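PDB 4LS4: addiction module toxin RelE from Helicobacter pylori, which probably acts as an RNA endonuclease, the toxin half of a type II toxin-antitoxin pair of the YafQ subfamily. Local coordinates for residues P45-H50 and R60-K65; V68-L73 and L82-H87. The protein carries 1 engineered substitution. All coordinates share one frame; numbering follows the deposited sequence.

Interaction 1: P45-H50 and R60-K65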
ATOM      1  N   PRO A  45       7.941   9.502   8.277  1.00 14.49           N
ATOM      2  CA  PRO A  45       6.966  10.584   8.156  1.00 13.61           C
ATOM      3  C   PRO A  45       6.705  11.035   6.730  1.00 14.29           C
ATOM      4  O   PRO A  45       5.601  11.460   6.428  1.00 14.81           O
ATOM      5  CB  PRO A  45       7.638  11.725   8.940  1.00 15.48           C
ATOM      6  CG  PRO A  45       8.308  10.952  10.042  1.00 16.80           C
ATOM      7  CD  PRO A  45       8.880   9.723   9.403  1.00 14.88           C
ATOM      8  N   GLN A  46       7.703  10.962   5.866  1.00 14.56           N
ATOM      9  CA  GLN A  46       7.512  11.508   4.527  1.00 14.95           C
ATOM     10  C   GLN A  46       6.470  10.745   3.731  1.00 15.00           C
ATOM     11  O   GLN A  46       5.881  11.326   2.833  1.00 15.64           O
ATOM     12  CB  GLN A  46       8.800  11.679   3.765  1.00 16.91           C
ATOM     13  CG  GLN A  46       9.633  10.423   3.556  1.00 18.30           C
ATOM     14  CD  GLN A  46       9.056   9.527   2.514  1.00 19.61           C
ATOM     15  OE1 GLN A  46       8.265   9.953   1.680  1.00 19.26           O
ATOM     16  NE2 GLN A  46       9.488   8.291   2.506  1.00 21.07           N
ATOM     17  N   PHE A  47       6.212   9.497   4.125  1.00 12.46           N
ATOM     18  CA  PHE A  47       5.155   8.692   3.422  1.00 12.19           C
ATOM     19  C   PHE A  47       3.747   9.229   3.740  1.00 11.06           C
ATOM     20  O   PHE A  47       2.771   8.825   3.087  1.00 11.25           O
ATOM     21  CB  PHE A  47       5.272   7.253   3.868  1.00 11.10           C
ATOM     22  CG  PHE A  47       6.486   6.552   3.313  1.00 10.58           C
ATOM     23  CD1 PHE A  47       6.644   6.389   1.924  1.00 11.31           C
ATOM     24  CD2 PHE A  47       7.473   6.042   4.174  1.00 12.10           C
ATOM     25  CE1 PHE A  47       7.785   5.735   1.362  1.00 10.88           C
ATOM     26  CE2 PHE A  47       8.610   5.332   3.645  1.00 11.90           C
ATOM     27  CZ  PHE A  47       8.754   5.178   2.253  1.00 11.22           C
ATOM     28  N   GLN A  48       3.629  10.119   4.717  1.00 11.24           N
ATOM     29  CA  GLN A  48       2.305  10.685   5.092  1.00 10.08           C
ATOM     30  C   GLN A  48       1.262   9.593   5.278  1.00 10.66           C
ATOM     31  O   GLN A  48       0.065   9.706   4.921  1.00 11.69           O
ATOM     32  CB  GLN A  48       1.834  11.761   4.091  1.00 10.12           C
ATOM     33  CG  GLN A  48       2.792  12.911   3.865  1.00 10.22           C
ATOM     34  CD  GLN A  48       3.045  13.681   5.173  1.00  9.96           C
ATOM     35  OE1 GLN A  48       2.295  13.566   6.129  1.00 11.59           O
ATOM     36  NE2 GLN A  48       4.122  14.476   5.186  1.00 12.02           N
ATOM     37  N   ASP A  49       1.708   8.522   5.900  1.00 11.98           N
ATOM     38  CA  ASP A  49       0.817   7.412   6.215  1.00  9.79           C
ATOM     39  C   ASP A  49      -0.290   7.823   7.183  1.00 11.44           C
ATOM     40  O   ASP A  49      -0.033   8.421   8.236  1.00 12.04           O
ATOM     41  CB  ASP A  49       1.639   6.230   6.782  1.00 11.11           C
ATOM     42  CG  ASP A  49       0.799   4.996   7.026  1.00 12.73           C
ATOM     43  OD1 ASP A  49       0.383   4.316   6.015  1.00 12.62           O
ATOM     44  OD2 ASP A  49       0.540   4.628   8.217  1.00 13.27           O
ATOM     45  N   HIS A  50      -1.529   7.450   6.859  1.00 10.60           N
ATOM     46  CA  HIS A  50      -2.659   7.905   7.676  1.00 10.10           C
ATOM     47  C   HIS A  50      -3.864   7.015   7.494  1.00  9.99           C
ATOM     48  O   HIS A  50      -4.057   6.391   6.428  1.00 11.11           O
ATOM     49  CB  HIS A  50      -3.032   9.378   7.376  1.00 10.12           C
ATOM     50  CG  HIS A  50      -3.481   9.631   5.995  1.00 11.22           C
ATOM     51  ND1 HIS A  50      -2.651   9.620   4.951  1.00 11.10           N
ATOM     52  CD2 HIS A  50      -4.769   9.877   5.490  1.00 11.57           C
ATOM     53  CE1 HIS A  50      -3.328   9.917   3.841  1.00 11.27           C
ATOM     54  NE2 HIS A  50      -4.637  10.054   4.174  1.00 11.31           N
ATOM     55  N   ARG A  60      -5.903   2.227   5.317  1.00 10.40           N
ATOM     56  CA  ARG A  60      -4.947   3.324   5.485  1.00 10.06           C
ATOM     57  C   ARG A  60      -4.381   3.679   4.076  1.00 10.46           C
ATOM     58  O   ARG A  60      -4.339   2.813   3.189  1.00  9.66           O
ATOM     59  CB  ARG A  60      -3.794   2.900   6.433  1.00 11.60           C
ATOM     60  CG  ARG A  60      -4.295   2.523   7.806  1.00 10.93           C
ATOM     61  CD  ARG A  60      -3.077   2.280   8.732  1.00 11.57           C
ATOM     62  NE  ARG A  60      -2.258   3.476   8.864  1.00 13.44           N
ATOM     63  CZ  ARG A  60      -2.467   4.400   9.825  1.00 14.72           C
ATOM     64  NH1 ARG A  60      -3.520   4.266  10.677  1.00 13.62           N
ATOM     65  NH2 ARG A  60      -1.678   5.457   9.916  1.00 13.88           N
ATOM     66  N   GLU A  61      -3.945   4.933   3.926  1.00 10.47           N
ATOM     67  CA  GLU A  61      -3.226   5.389   2.725  1.00 10.29           C
ATOM     68  C   GLU A  61      -1.796   5.749   3.061  1.00 10.24           C
ATOM     69  O   GLU A  61      -1.581   6.579   3.930  1.00 10.04           O
ATOM     70  CB  GLU A  61      -3.938   6.589   2.089  1.00 10.54           C
ATOM     71  CG  GLU A  61      -3.329   7.046   0.737  1.00 12.43           C
ATOM     72  CD  GLU A  61      -4.103   8.213   0.141  1.00 12.31           C
ATOM     73  OE1 GLU A  61      -5.013   8.775   0.858  1.00 12.03           O
ATOM     74  OE2 GLU A  61      -3.817   8.566  -1.057  1.00 11.28           O
ATOM     75  N   CYS A  62      -0.871   5.242   2.252  1.00 10.46           N
ATOM     76  CA  CYS A  62       0.606   5.461   2.373  1.00 12.04           C
ATOM     77  C   CYS A  62       0.956   6.089   1.007  1.00 12.48           C
ATOM     78  O   CYS A  62       0.641   5.517  -0.048  1.00 14.01           O
ATOM     79  CB  CYS A  62       1.421   4.117   2.551  1.00 12.32           C
ATOM     80  SG  CYS A  62       3.167   4.459   2.836  1.00 18.31           S
ATOM     81  N   HIS A  63       1.601   7.261   1.007  1.00 11.58           N
ATOM     82  CA  HIS A  63       2.008   7.853  -0.233  1.00 11.52           C
ATOM     83  C   HIS A  63       3.401   7.380  -0.584  1.00 12.98           C
ATOM     84  O   HIS A  63       4.429   7.985  -0.151  1.00 12.87           O
ATOM     85  CB  HIS A  63       1.955   9.411  -0.114  1.00 11.53           C
ATOM     86  CG  HIS A  63       0.581   9.922   0.252  1.00 12.71           C
ATOM     87  ND1 HIS A  63      -0.351  10.231  -0.668  1.00 12.30           N
ATOM     88  CD2 HIS A  63      -0.008  10.127   1.481  1.00 13.23           C
ATOM     89  CE1 HIS A  63      -1.485  10.656  -0.043  1.00 11.41           C
ATOM     90  NE2 HIS A  63      -1.272  10.591   1.254  1.00 13.80           N
ATOM     91  N   ILE A  64       3.475   6.265  -1.335  1.00 12.06           N
ATOM     92  CA  ILE A  64       4.752   5.733  -1.841  1.00 13.15           C
ATOM     93  C   ILE A  64       5.569   6.837  -2.504  1.00 14.39           C
ATOM     94  O   ILE A  64       6.823   6.987  -2.238  1.00 14.71           O
ATOM     95  CB  ILE A  64       4.505   4.558  -2.822  1.00 12.04           C
ATOM     96  CG1 ILE A  64       3.574   3.566  -2.077  1.00 12.16           C
ATOM     97  CG2 ILE A  64       5.842   3.923  -3.305  1.00 11.40           C
ATOM     98  CD1 ILE A  64       4.259   2.882  -0.895  1.00 11.38           C
ATOM     99  N   LYS A  65       4.895   7.528  -3.436  1.00 15.19           N
ATOM    100  CA  LYS A  65       5.457   8.737  -4.064  1.00 16.87           C
ATOM    101  C   LYS A  65       4.294   9.746  -4.044  1.00 16.93           C
ATOM    102  O   LYS A  65       3.160   9.344  -3.824  1.00 14.88           O
ATOM    103  CB  LYS A  65       5.727   8.479  -5.541  1.00 22.54           C
ATOM    104  CG  LYS A  65       6.629   7.350  -5.954  1.00 25.81           C
ATOM    105  CD  LYS A  65       7.057   7.623  -7.395  1.00 27.91           C
ATOM    106  CE  LYS A  65       5.975   7.349  -8.446  1.00 32.70           C
ATOM    107  NZ  LYS A  65       6.090   8.257  -9.651  1.00 29.35           N
TER
HETATM  108  O   HOH W   1       8.228   8.560  -0.604  1.00 20.25           O
HETATM  109  O   HOH W   2      -6.229  10.799   2.053  1.00 12.57           O
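Two backbone hydrogen bonds join His50 and Glu61 as an antiparallel hydrogen-bonded pair, Glu61 N giving to His50 O at 2.9 Å and His50 N to Glu61 O at 3.1 Å. Toward the 3-10 turn of 45-47 a single further bond, from His63 N to Phe47 O, joins the segments. The imidazoles of His50 and His63 meet rim to rim with planes only 14° apart, His50 CE1 lying 3.4 Å from His63 NE2. With CG of His50 set between backbone N and carbonyl carbon (chi1 62°), the ring turns its edge back toward its own segment, where ND1 gives a 2.7 Å hydrogen bond to Gln48 O. This bond fixes the ring's rotation, and a water bridges His50 NE2 to Glu61 OE1. Glu61 OE2 hydrogen-bonds to OG of the engineered Ser69 and to His87 ND1; Glu61 and His87 bind copper in another structure of this protein. Beside Glu61, Arg60, its chain bent at chi3, grips Asp49 side-on in a salt bridge: NE and NH2 both reach OD2, at 3.1 and 2.9 Å, from the same face of the carboxylate, while Asp49 OD1 hydrogen-bonds to Tyr72 OH. Cys62 SG packs 3.6 Å from Phe47 CB and sits obliquely to the ring, whose edge meets His63 O. A second water links Gln46 OE1 with Ile64 O. The contact thus brings the loop after helix 28-38 onto the edge of the sheet: Phe47, Cys62 and Ile64 pack against Val33 of that helix, and strand 60-63 lies between strands 50-51 and 68-75.

Interaction 2: V68-L73 and L82-H87. Engineered in segment 68-73: Ser69 (natural residue Leu).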
ATOM      1  N   VAL A  68       1.792   8.247  -6.330  1.00 11.65           N
ATOM      2  CA  VAL A  68       1.424   6.799  -6.133  1.00 12.44           C
ATOM      3  C   VAL A  68       1.129   6.556  -4.686  1.00 10.47           C
ATOM      4  O   VAL A  68       2.029   6.620  -3.818  1.00 10.81           O
ATOM      5  CB  VAL A  68       2.545   5.832  -6.602  1.00 12.12           C
ATOM      6  CG1 VAL A  68       2.203   4.386  -6.272  1.00 12.83           C
ATOM      7  CG2 VAL A  68       2.716   5.922  -8.136  1.00 14.36           C
ATOM      8  N   SER A  69      -0.158   6.232  -4.386  1.00 10.68           N
ATOM      9  CA  SER A  69      -0.546   5.840  -3.078  1.00 11.29           C
ATOM     10  C   SER A  69      -0.758   4.319  -2.980  1.00 11.41           C
ATOM     11  O   SER A  69      -1.264   3.706  -3.911  1.00 11.91           O
ATOM     12  CB  SER A  69      -1.927   6.481  -2.726  1.00 11.85           C
ATOM     13  OG  SER A  69      -1.737   7.896  -2.512  1.00 12.29           O
ATOM     14  N   LEU A  70      -0.495   3.766  -1.809  1.00 10.84           N
ATOM     15  CA  LEU A  70      -0.853   2.366  -1.518  1.00  9.91           C
ATOM     16  C   LEU A  70      -2.002   2.418  -0.509  1.00 10.87           C
ATOM     17  O   LEU A  70      -1.920   3.068   0.523  1.00 10.49           O
ATOM     18  CB  LEU A  70       0.392   1.636  -0.970  1.00 10.82           C
ATOM     19  CG  LEU A  70       0.136   0.240  -0.383  1.00  9.52           C
ATOM     20  CD1 LEU A  70      -0.067  -0.786  -1.508  1.00  9.57           C
ATOM     21  CD2 LEU A  70       1.290  -0.248   0.515  1.00 11.33           C
ATOM     22  N   VAL A  71      -3.116   1.732  -0.809  1.00  9.62           N
ATOM     23  CA  VAL A  71      -4.238   1.660   0.163  1.00  8.74           C
ATOM     24  C   VAL A  71      -4.184   0.224   0.674  1.00  9.22           C
ATOM     25  O   VAL A  71      -4.178  -0.696  -0.118  1.00  9.56           O
ATOM     26  CB  VAL A  71      -5.558   1.967  -0.514  1.00  8.84           C
ATOM     27  CG1 VAL A  71      -6.719   1.761   0.452  1.00  9.60           C
ATOM     28  CG2 VAL A  71      -5.509   3.421  -0.954  1.00 10.92           C
ATOM     29  N   TYR A  72      -4.108   0.076   1.974  1.00  8.95           N
ATOM     30  CA  TYR A  72      -3.814  -1.241   2.603  1.00  9.11           C
ATOM     31  C   TYR A  72      -4.485  -1.346   4.004  1.00  9.53           C
ATOM     32  O   TYR A  72      -4.984  -0.344   4.547  1.00  9.39           O
ATOM     33  CB  TYR A  72      -2.291  -1.398   2.715  1.00  9.78           C
ATOM     34  CG  TYR A  72      -1.702  -0.512   3.846  1.00  9.88           C
ATOM     35  CD1 TYR A  72      -1.301   0.813   3.555  1.00  9.34           C
ATOM     36  CD2 TYR A  72      -1.589  -0.984   5.190  1.00 10.30           C
ATOM     37  CE1 TYR A  72      -0.809   1.649   4.580  1.00 11.34           C
ATOM     38  CE2 TYR A  72      -1.031  -0.151   6.169  1.00 10.43           C
ATOM     39  CZ  TYR A  72      -0.711   1.182   5.865  1.00 10.59           C
ATOM     40  OH  TYR A  72      -0.182   2.016   6.863  1.00 11.69           O
ATOM     41  N   LEU A  73      -4.476  -2.561   4.537  1.00  9.40           N
ATOM     42  CA  LEU A  73      -5.032  -2.833   5.872  1.00 10.54           C
ATOM     43  C   LEU A  73      -4.268  -3.939   6.500  1.00 11.99           C
ATOM     44  O   LEU A  73      -4.004  -4.967   5.859  1.00 11.93           O
ATOM     45  CB  LEU A  73      -6.541  -3.218   5.704  1.00 10.30           C
ATOM     46  CG  LEU A  73      -7.222  -3.876   6.917  1.00 10.97           C
ATOM     47  CD1 LEU A  73      -7.334  -2.817   8.059  1.00 11.28           C
ATOM     48  CD2 LEU A  73      -8.602  -4.264   6.424  1.00 11.60           C
ATOM     49  N   LEU A  82      -4.764  -3.342  -1.216  1.00 10.44           N
ATOM     50  CA  LEU A  82      -6.053  -3.098  -1.940  1.00 10.89           C
ATOM     51  C   LEU A  82      -5.884  -2.351  -3.279  1.00 10.64           C
ATOM     52  O   LEU A  82      -6.360  -2.822  -4.330  1.00 11.24           O
ATOM     53  CB  LEU A  82      -7.090  -2.387  -1.010  1.00 10.90           C
ATOM     54  CG  LEU A  82      -8.520  -2.355  -1.603  1.00 11.11           C
ATOM     55  CD1 LEU A  82      -9.129  -3.775  -1.615  1.00 12.82           C
ATOM     56  CD2 LEU A  82      -9.335  -1.370  -0.774  1.00 14.34           C
ATOM     57  N   ARG A  83      -5.248  -1.189  -3.278  1.00 12.17           N
ATOM     58  CA  ARG A  83      -5.103  -0.407  -4.503  1.00 11.62           C
ATOM     59  C   ARG A  83      -3.744   0.225  -4.492  1.00 12.34           C
ATOM     60  O   ARG A  83      -3.123   0.374  -3.410  1.00 11.00           O
ATOM     61  CB  ARG A  83      -6.080   0.765  -4.557  1.00 13.88           C
ATOM     62  CG  ARG A  83      -7.544   0.434  -4.561  1.00 15.88           C
ATOM     63  CD  ARG A  83      -7.965  -0.206  -5.855  1.00 16.88           C
ATOM     64  NE  ARG A  83      -7.568   0.386  -7.158  1.00 18.70           N
ATOM     65  CZ  ARG A  83      -8.149   1.312  -7.912  1.00 21.44           C
ATOM     66  NH1 ARG A  83      -9.213   2.016  -7.516  1.00 25.12           N
ATOM     67  NH2 ARG A  83      -7.618   1.582  -9.098  1.00 22.18           N
ATOM     68  N   LEU A  84      -3.269   0.532  -5.702  1.00 10.82           N
ATOM     69  CA  LEU A  84      -1.948   1.173  -5.921  1.00 10.95           C
ATOM     70  C   LEU A  84      -2.107   2.122  -7.107  1.00 12.06           C
ATOM     71  O   LEU A  84      -2.377   1.681  -8.255  1.00 13.68           O
ATOM     72  CB  LEU A  84      -0.901   0.104  -6.228  1.00 10.22           C
ATOM     73  CG  LEU A  84       0.530   0.686  -6.377  1.00 10.15           C
ATOM     74  CD1 LEU A  84       1.073   1.106  -5.023  1.00 10.35           C
ATOM     75  CD2 LEU A  84       1.455  -0.371  -6.996  1.00 11.80           C
ATOM     76  N   GLY A  85      -2.037   3.406  -6.841  1.00 12.71           N
ATOM     77  CA  GLY A  85      -2.202   4.354  -7.920  1.00 13.03           C
ATOM     78  C   GLY A  85      -2.289   5.769  -7.356  1.00 12.70           C
ATOM     79  O   GLY A  85      -2.263   5.990  -6.127  1.00 11.87           O
ATOM     80  N   SER A  86      -2.471   6.748  -8.258  1.00 13.52           N
ATOM     81  CA  SER A  86      -2.571   8.117  -7.694  1.00 12.00           C
ATOM     82  C   SER A  86      -3.848   8.309  -6.871  1.00 12.70           C
ATOM     83  O   SER A  86      -4.876   7.653  -7.107  1.00 11.80           O
ATOM     84  CB  SER A  86      -2.543   9.172  -8.804  1.00 12.78           C
ATOM     85  OG  SER A  86      -3.751   9.104  -9.550  1.00 13.63           O
ATOM     86  N   HIS A  87      -3.803   9.248  -5.925  1.00 12.13           N
ATOM     87  CA  HIS A  87      -5.027   9.533  -5.170  1.00 11.96           C
ATOM     88  C   HIS A  87      -6.178   9.920  -6.123  1.00 11.89           C
ATOM     89  O   HIS A  87      -7.302   9.542  -5.906  1.00 13.19           O
ATOM     90  CB  HIS A  87      -4.712  10.645  -4.194  1.00 12.72           C
ATOM     91  CG  HIS A  87      -5.800  10.854  -3.153  1.00 12.89           C
ATOM     92  ND1 HIS A  87      -5.790  10.167  -1.965  1.00 13.00           N
ATOM     93  CD2 HIS A  87      -7.021  11.536  -3.207  1.00 12.69           C
ATOM     94  CE1 HIS A  87      -6.920  10.503  -1.252  1.00 11.54           C
ATOM     95  NE2 HIS A  87      -7.654  11.335  -2.002  1.00 13.01           N
TER
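Val71 against Leu82 and Arg83, and Ser69 against Gly85, form the backbone ladder of an antiparallel hairpin, and Val71 and Ser69 have the most surface buried by it. Val71 is held through both its N-H and its carbonyl. Its N gives a nearly straight hydrogen bond to Arg83 O (2.9 Å, 174°), and its O accepts Leu82 N, also at 2.9 Å, together with a weak bond from Arg83 N. Two consecutive residues thus face one, a classic beta bulge at Leu82 and Arg83. Leu82 CB lies against the Val71 carbonyl, whereas the Arg83 side chain leads away to a salt bridge with Asp16 of helix 11-22.

Ser69, an engineered residue where the natural protein has leucine, pairs with Gly85 through two hydrogen bonds, Ser69 N to Gly85 O at 2.7 Å and Gly85 N to Ser69 O. The same Ser69 O receives a CA-H contact from Leu84 CA at 3.3 Å. OG of this engineered serine hydrogen-bonds to Glu61 OE2 on the neighbouring strand.

Val68 meets the partner strand through its side chain. Its CG1 touches Leu84 CD1 at 3.7 Å, and that methyl also reaches Leu70 CB, so one leucine branch spans both neighbours; Phe17 and Leu20 of helix 11-22 cover Leu84.

Chemically the hairpin is two-sided: Leu70 and Leu84 give an apolar surface to the helix, while the face with Val71 and Arg83 is mixed, its hydroxyl at 69 coming from the engineered serine. Just past Gly85, Ser86 caps helix 87-90 and His87 ND1 hydrogen-bonds to Glu61 OE2. The strand end thus sets His87 beside Glu61, where copper binds in another structure of this protein; a role for His87 as catalytic proton donor is predicted.

Along the chain the two interactions run in series, neither nesting in nor crossing the other. Interaction 1 comes first: after the N-terminal strand and two long helices, 45-50 meets 60-65 and closes a loop of nine intervening residues. Interaction 2 follows, closing a hairpin as 82-87 returns along 68-73. The sheet order is 6-9, 78-85, 68-75, 60-63, 50-51, so the adjacent strands 60-63 and 68-75 bring the contacts to centres about 10 Å apart. Side-chain links from Asp49 to Tyr72 and from Glu61 to the engineered Ser69 cross between them. Together they tie the edge strand 50-51 through the sheet to the C-terminal helix 87-90.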